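Long-range contacts in CobC (Shigella flexneri 2a, PDB 6NRU), which probably removes the phosphate from alpha-ribazole 5'-phosphate and from adenosylcobalamin 5'-phosphate, a step in assembling the nucleotide loop of vitamin B12: residues Asn40-Leu45 against Val68-Gln73; Cys55-Arg60 against Val76-Glu81; Leu82-Phe87 against Val150-Val155. All blocks are in the same frame, centred on the assembly; numbering follows the deposited sequence.

Contact 1 (Asn40-Leu45 against Val68-Gln73)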
ATOM      1  N   ASN A  40       1.114   9.568 -14.949  1.00 57.79           N
ATOM      2  CA  ASN A  40      -0.172   9.296 -15.577  1.00 58.60           C
ATOM      3  C   ASN A  40      -1.299   9.357 -14.555  1.00 56.84           C
ATOM      4  O   ASN A  40      -2.377   9.891 -14.838  1.00 58.66           O
ATOM      5  CB  ASN A  40      -0.133   7.932 -16.269  1.00 59.30           C
ATOM      6  CG  ASN A  40      -1.352   7.679 -17.135  1.00 61.05           C
ATOM      7  OD1 ASN A  40      -1.973   8.611 -17.646  1.00 62.55           O
ATOM      8  ND2 ASN A  40      -1.700   6.409 -17.306  1.00 60.84           N
ATOM      9  N   LEU A  41      -1.059   8.831 -13.350  1.00 53.01           N
ATOM     10  CA  LEU A  41      -2.064   8.895 -12.296  1.00 50.71           C
ATOM     11  C   LEU A  41      -2.382  10.332 -11.907  1.00 51.73           C
ATOM     12  O   LEU A  41      -3.521  10.637 -11.531  1.00 52.82           O
ATOM     13  CB  LEU A  41      -1.590   8.118 -11.070  1.00 48.88           C
ATOM     14  CG  LEU A  41      -1.859   6.614 -11.053  1.00 47.80           C
ATOM     15  CD1 LEU A  41      -1.054   5.954  -9.945  1.00 46.12           C
ATOM     16  CD2 LEU A  41      -3.342   6.337 -10.883  1.00 48.13           C
ATOM     17  N   HIS A  42      -1.390  11.223 -11.981  1.00 51.02           N
ATOM     18  CA  HIS A  42      -1.637  12.626 -11.671  1.00 52.12           C
ATOM     19  C   HIS A  42      -2.696  13.213 -12.593  1.00 53.72           C
ATOM     20  O   HIS A  42      -3.595  13.934 -12.142  1.00 55.62           O
ATOM     21  CB  HIS A  42      -0.343  13.429 -11.781  1.00 53.53           C
ATOM     22  CG  HIS A  42      -0.567  14.882 -12.058  1.00 56.66           C
ATOM     23  ND1 HIS A  42      -1.010  15.761 -11.094  1.00 57.07           N
ATOM     24  CD2 HIS A  42      -0.429  15.605 -13.193  1.00 59.54           C
ATOM     25  CE1 HIS A  42      -1.124  16.967 -11.621  1.00 60.01           C
ATOM     26  NE2 HIS A  42      -0.778  16.900 -12.895  1.00 61.10           N
ATOM     27  N   THR A  43      -2.607  12.920 -13.890  1.00 53.68           N
ATOM     28  CA  THR A  43      -3.621  13.406 -14.814  1.00 57.97           C
ATOM     29  C   THR A  43      -4.908  12.597 -14.718  1.00 60.15           C
ATOM     30  O   THR A  43      -5.985  13.122 -15.019  1.00 61.82           O
ATOM     31  CB  THR A  43      -3.081  13.386 -16.245  1.00 59.44           C
ATOM     32  OG1 THR A  43      -2.804  12.038 -16.634  1.00 59.40           O
ATOM     33  CG2 THR A  43      -1.799  14.203 -16.341  1.00 60.00           C
ATOM     34  N   LEU A  44      -4.822  11.330 -14.298  1.00 60.44           N
ATOM     35  CA  LEU A  44      -6.020  10.503 -14.204  1.00 62.65           C
ATOM     36  C   LEU A  44      -6.942  10.978 -13.090  1.00 67.38           C
ATOM     37  O   LEU A  44      -8.160  10.788 -13.179  1.00 69.73           O
ATOM     38  CB  LEU A  44      -5.647   9.037 -13.985  1.00 59.26           C
ATOM     39  CG  LEU A  44      -5.196   8.242 -15.211  1.00 58.25           C
ATOM     40  CD1 LEU A  44      -4.988   6.784 -14.844  1.00 39.24           C
ATOM     41  CD2 LEU A  44      -6.215   8.381 -16.329  1.00 59.10           C
ATOM     42  N   LEU A  45      -6.383  11.596 -12.047  1.00 69.80           N
ATOM     43  CA  LEU A  45      -7.135  12.080 -10.897  1.00 72.22           C
ATOM     44  C   LEU A  45      -6.928  13.578 -10.687  1.00 75.63           C
ATOM     45  O   LEU A  45      -6.962  14.067  -9.553  1.00 77.38           O
ATOM     46  CB  LEU A  45      -6.746  11.312  -9.641  1.00 70.85           C
ATOM     47  CG  LEU A  45      -6.745   9.791  -9.810  1.00 70.64           C
ATOM     48  CD1 LEU A  45      -5.631   9.137  -8.997  1.00 69.70           C
ATOM     49  CD2 LEU A  45      -8.103   9.220  -9.445  1.00 70.23           C
ATOM     50  N   VAL A  68       1.895  12.329  -8.240  1.00 55.43           N
ATOM     51  CA  VAL A  68       0.449  12.370  -8.415  1.00 57.59           C
ATOM     52  C   VAL A  68      -0.089  13.748  -8.054  1.00 62.00           C
ATOM     53  O   VAL A  68      -0.982  14.277  -8.727  1.00 66.06           O
ATOM     54  CB  VAL A  68      -0.221  11.261  -7.584  1.00 55.29           C
ATOM     55  CG1 VAL A  68      -1.729  11.277  -7.787  1.00 55.30           C
ATOM     56  CG2 VAL A  68       0.352   9.900  -7.956  1.00 55.03           C
ATOM     57  N   LEU A  69       0.375  14.274  -6.940  1.00 61.59           N
ATOM     58  CA  LEU A  69      -0.025  15.584  -6.484  1.00 64.71           C
ATOM     59  C   LEU A  69       0.451  16.751  -7.321  1.00 69.38           C
ATOM     60  O   LEU A  69      -0.293  17.665  -7.516  1.00 73.12           O
ATOM     61  CB  LEU A  69       0.365  15.786  -5.036  1.00 64.93           C
ATOM     62  CG  LEU A  69      -0.518  15.028  -4.061  1.00 64.26           C
ATOM     63  CD1 LEU A  69      -0.601  15.783  -2.755  1.00 66.42           C
ATOM     64  CD2 LEU A  69      -1.896  14.833  -4.650  1.00 64.89           C
ATOM     65  N   SER A  70       1.690  16.734  -7.788  1.00 72.71           N
ATOM     66  CA  SER A  70       2.222  17.830  -8.605  1.00 79.61           C
ATOM     67  C   SER A  70       2.152  19.211  -7.921  1.00 84.72           C
ATOM     68  O   SER A  70       2.674  19.389  -6.833  1.00 88.73           O
ATOM     69  CB  SER A  70       1.665  17.819 -10.035  1.00 81.32           C
ATOM     70  OG  SER A  70       2.007  18.972 -10.754  1.00 83.86           O
ATOM     71  N   ASP A  71       1.513  20.178  -8.555  1.00 83.11           N
ATOM     72  CA  ASP A  71       1.424  21.532  -8.032  1.00 88.32           C
ATOM     73  C   ASP A  71       0.224  21.761  -7.123  1.00 89.52           C
ATOM     74  O   ASP A  71       0.005  22.873  -6.660  1.00 91.47           O
ATOM     75  CB  ASP A  71       1.310  22.526  -9.188  1.00 93.39           C
ATOM     76  CG  ASP A  71       2.595  22.700  -9.956  1.00 96.56           C
ATOM     77  OD1 ASP A  71       2.579  22.457 -11.175  1.00 98.31           O
ATOM     78  OD2 ASP A  71       3.612  23.104  -9.358  1.00 97.68           O
ATOM     79  N   ARG A  72      -0.520  20.704  -6.829  1.00 87.99           N
ATOM     80  CA  ARG A  72      -1.764  20.813  -6.075  1.00 89.64           C
ATOM     81  C   ARG A  72      -1.763  21.370  -4.661  1.00 88.74           C
ATOM     82  O   ARG A  72      -2.795  21.862  -4.219  1.00 90.17           O
ATOM     83  CB  ARG A  72      -2.542  19.507  -6.144  1.00 89.39           C
ATOM     84  CG  ARG A  72      -3.094  19.233  -7.531  1.00 92.79           C
ATOM     85  CD  ARG A  72      -3.953  17.995  -7.550  1.00 91.92           C
ATOM     86  NE  ARG A  72      -5.119  18.183  -6.711  1.00 93.03           N
ATOM     87  CZ  ARG A  72      -6.225  17.472  -6.808  1.00 93.12           C
ATOM     88  NH1 ARG A  72      -6.315  16.524  -7.712  1.00 92.66           N
ATOM     89  NH2 ARG A  72      -7.237  17.714  -6.004  1.00 94.40           N
ATOM     90  N   GLN A  73      -0.645  21.255  -3.954  1.00 86.85           N
ATOM     91  CA  GLN A  73      -0.499  21.761  -2.580  1.00 87.14           C
ATOM     92  C   GLN A  73      -1.467  21.253  -1.516  1.00 84.39           C
ATOM     93  O   GLN A  73      -2.006  22.034  -0.763  1.00 85.30           O
ATOM     94  CB  GLN A  73      -0.477  23.297  -2.549  1.00 91.80           C
ATOM     95  CG  GLN A  73       0.867  23.913  -2.858  1.00 94.40           C
ATOM     96  CD  GLN A  73       1.645  24.176  -1.606  1.00 95.15           C
ATOM     97  OE1 GLN A  73       1.497  23.470  -0.618  1.00 92.61           O
ATOM     98  NE2 GLN A  73       2.470  25.198  -1.632  1.00 98.98           N
TER
HETATM   99  O   HOH W   1      -3.800  14.795  -9.637  1.00 39.88           O
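The imidazole of His42 reaches over the last turn of helix 59-69 and overlaps Ser70, whose CB lies over one ring face, 3.3 Å from His42 CE1. With CG anti to the backbone N (chi1 155°), the ring swings off helix 32-44 toward the neighbouring helix, and ND1 donates a hydrogen bond of 2.8 Å to Val68 O. That oxygen lies almost in the imidazole plane, so the N-H is used edge-on, but the donor sits 46° above the carbonyl plane and the bond is bent, with 147° at the hydrogen. A water 3.0 Å from Val68 O bridges it to His42 O, though with more acceptors in reach than it has protons, and His42 CA makes a C-H...O contact with the same carbonyl. Val68 O, near the end of a helix, is thus approached by the imidazole N-H, a water and the CA-H of His42.

Toward strand 5-10 the contact turns apolar. The helices run close here, His42 CA and Val68 CA being 3.9 Å apart. Val68 CG2 meets Leu41 CB at 4.1 Å, and both side chains continue onto Ile9 of strand 5-10. Ser70 leaves the helix with positive phi, and a type II' turn from Leu69 to Arg72 folds the chain back. Arg72, bent at chi3, brings the edge of its guanidinium to Leu45 O, NH1 lying 3.1 Å away, while NH2 is hydrogen-bonded to Val48 O. Leu45, just past the end of helix 32-44, packs on Trp7 and Ile9. Two neighbouring helices joined through their C-terminal ends and laid by their apolar sides on a central sheet are characteristic of the three-layer alpha/beta/alpha fold of the histidine phosphatases.

Contact 2 (Cys55-Arg60 against Val76-Glu81). With SO4 (sulfate ion), chain N.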
ATOM      1  N   CYS A  55       0.068   9.034   3.550  1.00 42.27           N
ATOM      2  CA  CYS A  55       1.143   8.385   2.819  1.00 41.07           C
ATOM      3  C   CYS A  55       2.014   7.586   3.778  1.00 42.01           C
ATOM      4  O   CYS A  55       2.146   7.927   4.956  1.00 43.61           O
ATOM      5  CB  CYS A  55       1.988   9.423   2.068  1.00 39.93           C
ATOM      6  SG  CYS A  55       3.275   8.751   1.014  1.00 39.72           S
ATOM      7  N   SER A  56       2.601   6.512   3.263  1.00 41.33           N
ATOM      8  CA  SER A  56       3.542   5.747   4.063  1.00 41.72           C
ATOM      9  C   SER A  56       4.861   6.504   4.187  1.00 42.30           C
ATOM     10  O   SER A  56       5.151   7.430   3.426  1.00 41.94           O
ATOM     11  CB  SER A  56       3.773   4.366   3.449  1.00 41.00           C
ATOM     12  OG  SER A  56       4.960   4.338   2.680  1.00 40.96           O
ATOM     13  N   GLU A  57       5.664   6.099   5.175  1.00 44.05           N
ATOM     14  CA  GLU A  57       6.948   6.757   5.403  1.00 45.38           C
ATOM     15  C   GLU A  57       7.938   6.476   4.282  1.00 46.47           C
ATOM     16  O   GLU A  57       8.785   7.326   3.980  1.00 48.05           O
ATOM     17  CB  GLU A  57       7.552   6.307   6.734  1.00 45.74           C
ATOM     18  CG  GLU A  57       6.703   6.581   7.954  1.00 47.58           C
ATOM     19  CD  GLU A  57       7.406   6.183   9.236  1.00 50.65           C
ATOM     20  OE1 GLU A  57       8.231   5.244   9.201  1.00 51.51           O
ATOM     21  OE2 GLU A  57       7.142   6.814  10.279  1.00 52.62           O
ATOM     22  N   LEU A  58       7.857   5.296   3.666  1.00 44.70           N
ATOM     23  CA  LEU A  58       8.871   4.876   2.710  1.00 44.40           C
ATOM     24  C   LEU A  58       8.873   5.790   1.492  1.00 47.15           C
ATOM     25  O   LEU A  58       7.820   6.155   0.962  1.00 46.70           O
ATOM     26  CB  LEU A  58       8.633   3.425   2.298  1.00 41.34           C
ATOM     27  CG  LEU A  58       8.497   2.449   3.471  1.00 38.21           C
ATOM     28  CD1 LEU A  58       8.415   1.027   2.968  1.00 37.78           C
ATOM     29  CD2 LEU A  58       9.658   2.605   4.438  1.00 37.59           C
ATOM     30  N   GLU A  59      10.079   6.160   1.048  1.00 62.77           N
ATOM     31  CA  GLU A  59      10.211   7.239   0.074  1.00 62.56           C
ATOM     32  C   GLU A  59       9.621   6.870  -1.279  1.00 60.67           C
ATOM     33  O   GLU A  59       9.189   7.759  -2.021  1.00 59.97           O
ATOM     34  CB  GLU A  59      11.678   7.640  -0.070  1.00 64.77           C
ATOM     35  CG  GLU A  59      11.868   9.121  -0.345  1.00 66.14           C
ATOM     36  CD  GLU A  59      11.345   9.986   0.783  1.00 67.38           C
ATOM     37  OE1 GLU A  59      10.849  11.096   0.497  1.00 68.08           O
ATOM     38  OE2 GLU A  59      11.435   9.559   1.954  1.00 68.54           O
ATOM     39  N   ARG A  60       9.584   5.580  -1.624  1.00 60.46           N
ATOM     40  CA  ARG A  60       8.958   5.194  -2.883  1.00 60.90           C
ATOM     41  C   ARG A  60       7.484   5.575  -2.905  1.00 59.31           C
ATOM     42  O   ARG A  60       6.938   5.887  -3.970  1.00 59.83           O
ATOM     43  CB  ARG A  60       9.133   3.694  -3.134  1.00 62.41           C
ATOM     44  CG  ARG A  60       8.387   2.787  -2.170  1.00 61.12           C
ATOM     45  CD  ARG A  60       9.244   1.596  -1.790  1.00 63.38           C
ATOM     46  NE  ARG A  60       8.463   0.373  -1.641  1.00 63.01           N
ATOM     47  CZ  ARG A  60       8.702  -0.554  -0.719  1.00 63.58           C
ATOM     48  NH1 ARG A  60       9.702  -0.393   0.139  1.00 64.42           N
ATOM     49  NH2 ARG A  60       7.945  -1.642  -0.654  1.00 63.87           N
ATOM     50  N   VAL A  76      -0.312  16.565   3.485  1.00 56.52           N
ATOM     51  CA  VAL A  76       0.176  15.192   3.396  1.00 52.60           C
ATOM     52  C   VAL A  76       0.542  14.718   4.794  1.00 52.98           C
ATOM     53  O   VAL A  76       1.492  15.228   5.402  1.00 59.35           O
ATOM     54  CB  VAL A  76       1.381  15.072   2.454  1.00 51.66           C
ATOM     55  CG1 VAL A  76       1.921  13.647   2.462  1.00 49.03           C
ATOM     56  CG2 VAL A  76       1.002  15.504   1.047  1.00 52.90           C
ATOM     57  N   HIS A  77      -0.197  13.736   5.304  1.00 46.46           N
ATOM     58  CA  HIS A  77       0.141  13.088   6.562  1.00 45.41           C
ATOM     59  C   HIS A  77       0.985  11.855   6.273  1.00 45.03           C
ATOM     60  O   HIS A  77       0.643  11.052   5.401  1.00 45.21           O
ATOM     61  CB  HIS A  77      -1.113  12.681   7.336  1.00 47.41           C
ATOM     62  CG  HIS A  77      -1.983  13.828   7.746  1.00 52.36           C
ATOM     63  ND1 HIS A  77      -2.771  13.791   8.877  1.00 54.24           N
ATOM     64  CD2 HIS A  77      -2.202  15.037   7.175  1.00 54.80           C
ATOM     65  CE1 HIS A  77      -3.432  14.930   8.988  1.00 56.18           C
ATOM     66  NE2 HIS A  77      -3.105  15.703   7.968  1.00 56.25           N
ATOM     67  N   ILE A  78       2.082  11.705   7.004  1.00 47.92           N
ATOM     68  CA  ILE A  78       2.939  10.532   6.897  1.00 46.96           C
ATOM     69  C   ILE A  78       2.538   9.574   8.009  1.00 45.61           C
ATOM     70  O   ILE A  78       2.810   9.824   9.188  1.00 46.73           O
ATOM     71  CB  ILE A  78       4.424  10.905   6.984  1.00 49.31           C
ATOM     72  CG1 ILE A  78       4.770  11.945   5.920  1.00 51.22           C
ATOM     73  CG2 ILE A  78       5.284   9.678   6.793  1.00 48.49           C
ATOM     74  CD1 ILE A  78       4.594  11.440   4.506  1.00 50.05           C
ATOM     75  N   ILE A  79       1.882   8.478   7.639  1.00 43.41           N
ATOM     76  CA  ILE A  79       1.349   7.513   8.598  1.00 43.59           C
ATOM     77  C   ILE A  79       2.281   6.305   8.612  1.00 45.09           C
ATOM     78  O   ILE A  79       2.392   5.610   7.588  1.00 44.05           O
ATOM     79  CB  ILE A  79      -0.088   7.108   8.245  1.00 41.67           C
ATOM     80  CG1 ILE A  79      -0.960   8.352   8.079  1.00 39.96           C
ATOM     81  CG2 ILE A  79      -0.668   6.193   9.310  1.00 43.37           C
ATOM     82  CD1 ILE A  79      -1.015   9.223   9.315  1.00 40.71           C
ATOM     83  N   PRO A  80       2.965   6.017   9.725  1.00 46.75           N
ATOM     84  CA  PRO A  80       3.832   4.829   9.767  1.00 48.06           C
ATOM     85  C   PRO A  80       3.064   3.523   9.699  1.00 49.08           C
ATOM     86  O   PRO A  80       3.654   2.496   9.337  1.00 50.01           O
ATOM     87  CB  PRO A  80       4.565   4.967  11.112  1.00 49.26           C
ATOM     88  CG  PRO A  80       4.289   6.368  11.584  1.00 48.42           C
ATOM     89  CD  PRO A  80       2.971   6.749  11.001  1.00 47.05           C
ATOM     90  N   GLU A  81       1.774   3.526  10.043  1.00 48.05           N
ATOM     91  CA  GLU A  81       0.955   2.329   9.906  1.00 48.78           C
ATOM     92  C   GLU A  81       0.798   1.914   8.452  1.00 46.87           C
ATOM     93  O   GLU A  81       0.578   0.729   8.180  1.00 48.64           O
ATOM     94  CB  GLU A  81      -0.422   2.555  10.536  1.00 51.77           C
ATOM     95  CG  GLU A  81      -0.452   2.435  12.057  1.00 57.20           C
ATOM     96  CD  GLU A  81       0.160   3.636  12.759  1.00 60.56           C
ATOM     97  OE1 GLU A  81       0.405   4.660  12.086  1.00 60.07           O
ATOM     98  OE2 GLU A  81       0.401   3.552  13.984  1.00 63.76           O
TER
HETATM   99  S   SO4 N 302       6.137  -4.507  -3.542  1.00116.97           S
HETATM  100  O1  SO4 N 302       5.809  -5.273  -2.344  1.00116.75           O
HETATM  101  O2  SO4 N 302       7.232  -5.162  -4.252  1.00116.81           O
HETATM  102  O3  SO4 N 302       4.967  -4.435  -4.411  1.00117.00           O
HETATM  103  O4  SO4 N 302       6.539  -3.154  -3.166  1.00117.17           O
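Cys55 and Ile78 point to the same face of the sheet, where strand 52-55 and the outermost strand 76-78 pair in parallel as the two strands of a right-handed beta-alpha-beta unit crossed over by helix 59-69. Cys55 CB rests 4.1 Å from Ile78 CD1 and also meets Val76 CG1; SG stands anti to the backbone N (chi1 -175°), and the side chain also packs on Ala61 and Gln62 of that helix. Two backbone bonds hold the register: Cys55 N gives to His77 O, and Ile79 N to Cys55 O, both 2.8 Å and nearly along the C=O axes.

Past the strand end, Glu57 extends obliquely across Ile78 and Pro80. Its CG touches Ile78 CG2 at 3.6 Å, and its carboxylate lies against the proline ring at CB and CG. Ser56 turns from this packing; its OG, which partners His152, takes a weak bond from Leu58 N.

Arg60, in the first turn of the helix, starts from the crowded chi1 position (67°) and bends at chi2 and chi3 to reach the active site. NH1 binds Gly24 O, and NH2 donates at 3.3 Å to O4 of a sulfate, probably from the crystallisation liquor and also held by Arg10 and Asn17.

Contact 3 (Leu82-Phe87 against Val150-Val155)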
ATOM      1  N   LEU A  82       0.918   2.856   7.517  1.00 44.84           N
ATOM      2  CA  LEU A  82       0.819   2.574   6.090  1.00 43.19           C
ATOM      3  C   LEU A  82       2.103   2.005   5.505  1.00 43.72           C
ATOM      4  O   LEU A  82       2.147   1.736   4.299  1.00 42.89           O
ATOM      5  CB  LEU A  82       0.430   3.846   5.328  1.00 41.88           C
ATOM      6  CG  LEU A  82      -0.988   4.374   5.559  1.00 41.16           C
ATOM      7  CD1 LEU A  82      -1.192   5.727   4.897  1.00 33.56           C
ATOM      8  CD2 LEU A  82      -2.019   3.374   5.061  1.00 41.74           C
ATOM      9  N   ASN A  83       3.137   1.811   6.320  1.00 52.48           N
ATOM     10  CA  ASN A  83       4.413   1.322   5.823  1.00 53.49           C
ATOM     11  C   ASN A  83       4.311  -0.121   5.351  1.00 54.42           C
ATOM     12  O   ASN A  83       3.482  -0.901   5.825  1.00 55.34           O
ATOM     13  CB  ASN A  83       5.484   1.409   6.908  1.00 54.03           C
ATOM     14  CG  ASN A  83       5.908   2.822   7.190  1.00 55.81           C
ATOM     15  OD1 ASN A  83       5.566   3.741   6.447  1.00 56.98           O
ATOM     16  ND2 ASN A  83       6.664   3.011   8.265  1.00 56.49           N
ATOM     17  N   GLU A  84       5.185  -0.472   4.412  1.00 55.52           N
ATOM     18  CA  GLU A  84       5.355  -1.863   4.028  1.00 57.53           C
ATOM     19  C   GLU A  84       5.789  -2.683   5.237  1.00 58.66           C
ATOM     20  O   GLU A  84       6.356  -2.160   6.201  1.00 58.31           O
ATOM     21  CB  GLU A  84       6.390  -1.970   2.902  1.00 58.30           C
ATOM     22  CG  GLU A  84       6.606  -3.366   2.330  1.00 60.63           C
ATOM     23  CD  GLU A  84       5.325  -4.005   1.830  1.00 65.03           C
ATOM     24  OE1 GLU A  84       4.647  -4.690   2.624  1.00 66.69           O
ATOM     25  OE2 GLU A  84       4.997  -3.821   0.641  1.00 67.34           O
HETATM   26  N   MSE A  85       5.487  -3.977   5.196  1.00 60.00           N
HETATM   27  CA  MSE A  85       5.962  -4.904   6.209  1.00 60.95           C
HETATM   28  C   MSE A  85       7.482  -4.857   6.278  1.00 58.09           C
HETATM   29  O   MSE A  85       8.146  -4.738   5.250  1.00 57.90           O
HETATM   30  CB  MSE A  85       5.488  -6.320   5.896  1.00 66.41           C
HETATM   31  CG  MSE A  85       5.375  -7.223   7.104  1.00 71.79           C
HETATM   32 SE   MSE A  85       4.632  -8.962   6.630  0.93 79.13          SE
HETATM   33  CE  MSE A  85       6.298  -9.935   6.364  1.00 79.21           C
ATOM     34  N   PHE A  86       8.033  -4.937   7.486  1.00 56.22           N
ATOM     35  CA  PHE A  86       9.480  -4.921   7.680  1.00 54.85           C
ATOM     36  C   PHE A  86      10.003  -6.354   7.622  1.00 54.58           C
ATOM     37  O   PHE A  86       9.744  -7.155   8.526  1.00 54.62           O
ATOM     38  CB  PHE A  86       9.841  -4.254   9.003  1.00 54.30           C
ATOM     39  CG  PHE A  86      11.306  -4.291   9.312  1.00 53.90           C
ATOM     40  CD1 PHE A  86      12.224  -3.720   8.446  1.00 53.39           C
ATOM     41  CD2 PHE A  86      11.770  -4.903  10.462  1.00 53.25           C
ATOM     42  CE1 PHE A  86      13.573  -3.755   8.723  1.00 52.09           C
ATOM     43  CE2 PHE A  86      13.120  -4.941  10.745  1.00 52.36           C
ATOM     44  CZ  PHE A  86      14.022  -4.367   9.874  1.00 51.69           C
ATOM     45  N   PHE A  87      10.744  -6.675   6.564  1.00 54.41           N
ATOM     46  CA  PHE A  87      11.227  -8.032   6.338  1.00 56.32           C
ATOM     47  C   PHE A  87      12.568  -8.315   7.005  1.00 54.65           C
ATOM     48  O   PHE A  87      13.096  -9.421   6.855  1.00 56.30           O
ATOM     49  CB  PHE A  87      11.326  -8.306   4.834  1.00 60.62           C
ATOM     50  CG  PHE A  87      10.053  -8.830   4.225  1.00 64.65           C
ATOM     51  CD1 PHE A  87       9.714 -10.171   4.340  1.00 67.15           C
ATOM     52  CD2 PHE A  87       9.199  -7.984   3.533  1.00 65.97           C
ATOM     53  CE1 PHE A  87       8.545 -10.657   3.778  1.00 69.25           C
ATOM     54  CE2 PHE A  87       8.027  -8.463   2.971  1.00 68.08           C
ATOM     55  CZ  PHE A  87       7.700  -9.801   3.092  1.00 69.47           C
ATOM     56  N   VAL A 150      -1.626   6.711  -0.296  1.00 34.14           N
ATOM     57  CA  VAL A 150      -0.492   6.233  -1.081  1.00 33.97           C
ATOM     58  C   VAL A 150       0.277   5.251  -0.209  1.00 34.72           C
ATOM     59  O   VAL A 150       0.883   5.641   0.798  1.00 37.00           O
ATOM     60  CB  VAL A 150       0.410   7.383  -1.549  1.00 35.15           C
ATOM     61  CG1 VAL A 150       1.460   6.869  -2.520  1.00 35.21           C
ATOM     62  CG2 VAL A 150      -0.421   8.493  -2.183  1.00 35.68           C
ATOM     63  N   SER A 151       0.257   3.975  -0.591  1.00 33.77           N
ATOM     64  CA  SER A 151       0.873   2.942   0.231  1.00 33.01           C
ATOM     65  C   SER A 151       1.410   1.798  -0.620  1.00 34.22           C
ATOM     66  O   SER A 151       1.906   2.019  -1.731  1.00 36.75           O
ATOM     67  CB  SER A 151      -0.129   2.415   1.261  1.00 30.65           C
ATOM     68  OG  SER A 151       0.521   1.647   2.259  1.00 31.17           O
ATOM     69  N   HIS A 152       1.302   0.573  -0.109  1.00 32.39           N
ATOM     70  CA  HIS A 152       1.932  -0.596  -0.702  1.00 31.28           C
ATOM     71  C   HIS A 152       0.899  -1.688  -0.931  1.00 30.60           C
ATOM     72  O   HIS A 152      -0.247  -1.603  -0.482  1.00 28.66           O
ATOM     73  CB  HIS A 152       3.069  -1.112   0.188  1.00 31.24           C
ATOM     74  CG  HIS A 152       4.025  -0.045   0.613  1.00 30.55           C
ATOM     75  ND1 HIS A 152       5.184   0.233  -0.078  1.00 31.77           N
ATOM     76  CD2 HIS A 152       3.988   0.826   1.650  1.00 30.71           C
ATOM     77  CE1 HIS A 152       5.823   1.224   0.517  1.00 32.63           C
ATOM     78  NE2 HIS A 152       5.118   1.602   1.569  1.00 31.95           N
ATOM     79  N   GLN A 153       1.333  -2.733  -1.637  1.00 38.18           N
ATOM     80  CA  GLN A 153       0.423  -3.798  -2.046  1.00 40.73           C
ATOM     81  C   GLN A 153      -0.157  -4.531  -0.840  1.00 40.42           C
ATOM     82  O   GLN A 153      -1.367  -4.767  -0.766  1.00 36.81           O
ATOM     83  CB  GLN A 153       1.154  -4.769  -2.974  1.00 45.14           C
ATOM     84  CG  GLN A 153       0.266  -5.447  -3.996  1.00 49.23           C
ATOM     85  CD  GLN A 153      -0.708  -6.410  -3.358  1.00 53.74           C
ATOM     86  OE1 GLN A 153      -1.894  -6.424  -3.689  1.00 54.16           O
ATOM     87  NE2 GLN A 153      -0.213  -7.219  -2.424  1.00 56.58           N
ATOM     88  N   GLY A 154       0.698  -4.903   0.114  1.00 44.66           N
ATOM     89  CA  GLY A 154       0.217  -5.636   1.274  1.00 46.21           C
ATOM     90  C   GLY A 154      -0.691  -4.809   2.164  1.00 45.83           C
ATOM     91  O   GLY A 154      -1.673  -5.319   2.706  1.00 48.02           O
ATOM     92  N   VAL A 155      -0.379  -3.522   2.322  1.00 43.00           N
ATOM     93  CA  VAL A 155      -1.191  -2.651   3.169  1.00 40.56           C
ATOM     94  C   VAL A 155      -2.559  -2.425   2.545  1.00 36.66           C
ATOM     95  O   VAL A 155      -3.595  -2.585   3.202  1.00 35.71           O
ATOM     96  CB  VAL A 155      -0.470  -1.314   3.413  1.00 42.29           C
ATOM     97  CG1 VAL A 155      -1.388  -0.343   4.134  1.00 33.29           C
ATOM     98  CG2 VAL A 155       0.813  -1.530   4.194  1.00 34.43           C
TER
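From Leu82, at the end of a 3-10 turn, the chain opens into an extended course at Asn83 and Glu84 past the junction of strand 146-151 and helix 153-163, Leu82 CA lying 5.9 Å from Ser151 CA. The active site of the histidine phosphatase fold lies here, at the C-terminal ends of the parallel strands, with Glu84 the likely proton donor and acceptor.

Ser151 OG donates to Leu82 O on an in-plane lone pair over 2.6 Å. The same carbonyl lies in plane at the His152 ring edge, beside CD2. The side chains of Leu82 and Val155 cross at about a right angle, Leu82 CD2 3.9 Å from Val155 CG1.

Glu84 CB sits over the centre of the His152 ring in a CH-pi contact, 3.8 Å from the centroid and 6° off the normal. A hydrogen bond between NE2 and Ser56 OG helps set the ring's rotation, and the ring meets that of His11, the likely phosphohistidine. Glu84, bent at chi2, brings its carboxylate to the CB end of the imidazole, the planes 50° apart. OE2 lies 3.4 Å from His152 CB; the anti lone pair of OE1 accepts from Met85 N (selenomethionine here) at 2.8 Å.

Contact 3 is buried near the middle of the chain, contact 2 is partly buried at an edge of the sheet, and contact 1 lies farthest out, its centre about 18 Å from that of the chain. Helix 59-69 serves contacts 1 and 2 from its two ends: its start supplies Arg60 near the catalytic site, and its finish packs on helix 32-44. Contacts 2 and 3 touch directly, through two side-chain hydrogen bonds. Their chemistry shifts with place: a bridging water and a side-chain bond to a helix-end carbonyl in contact 1, backbone pairing in contact 2, and in contact 3 a carbonyl gripped by a serine hydroxyl and a CH-pi contact from the likely catalytic Glu84.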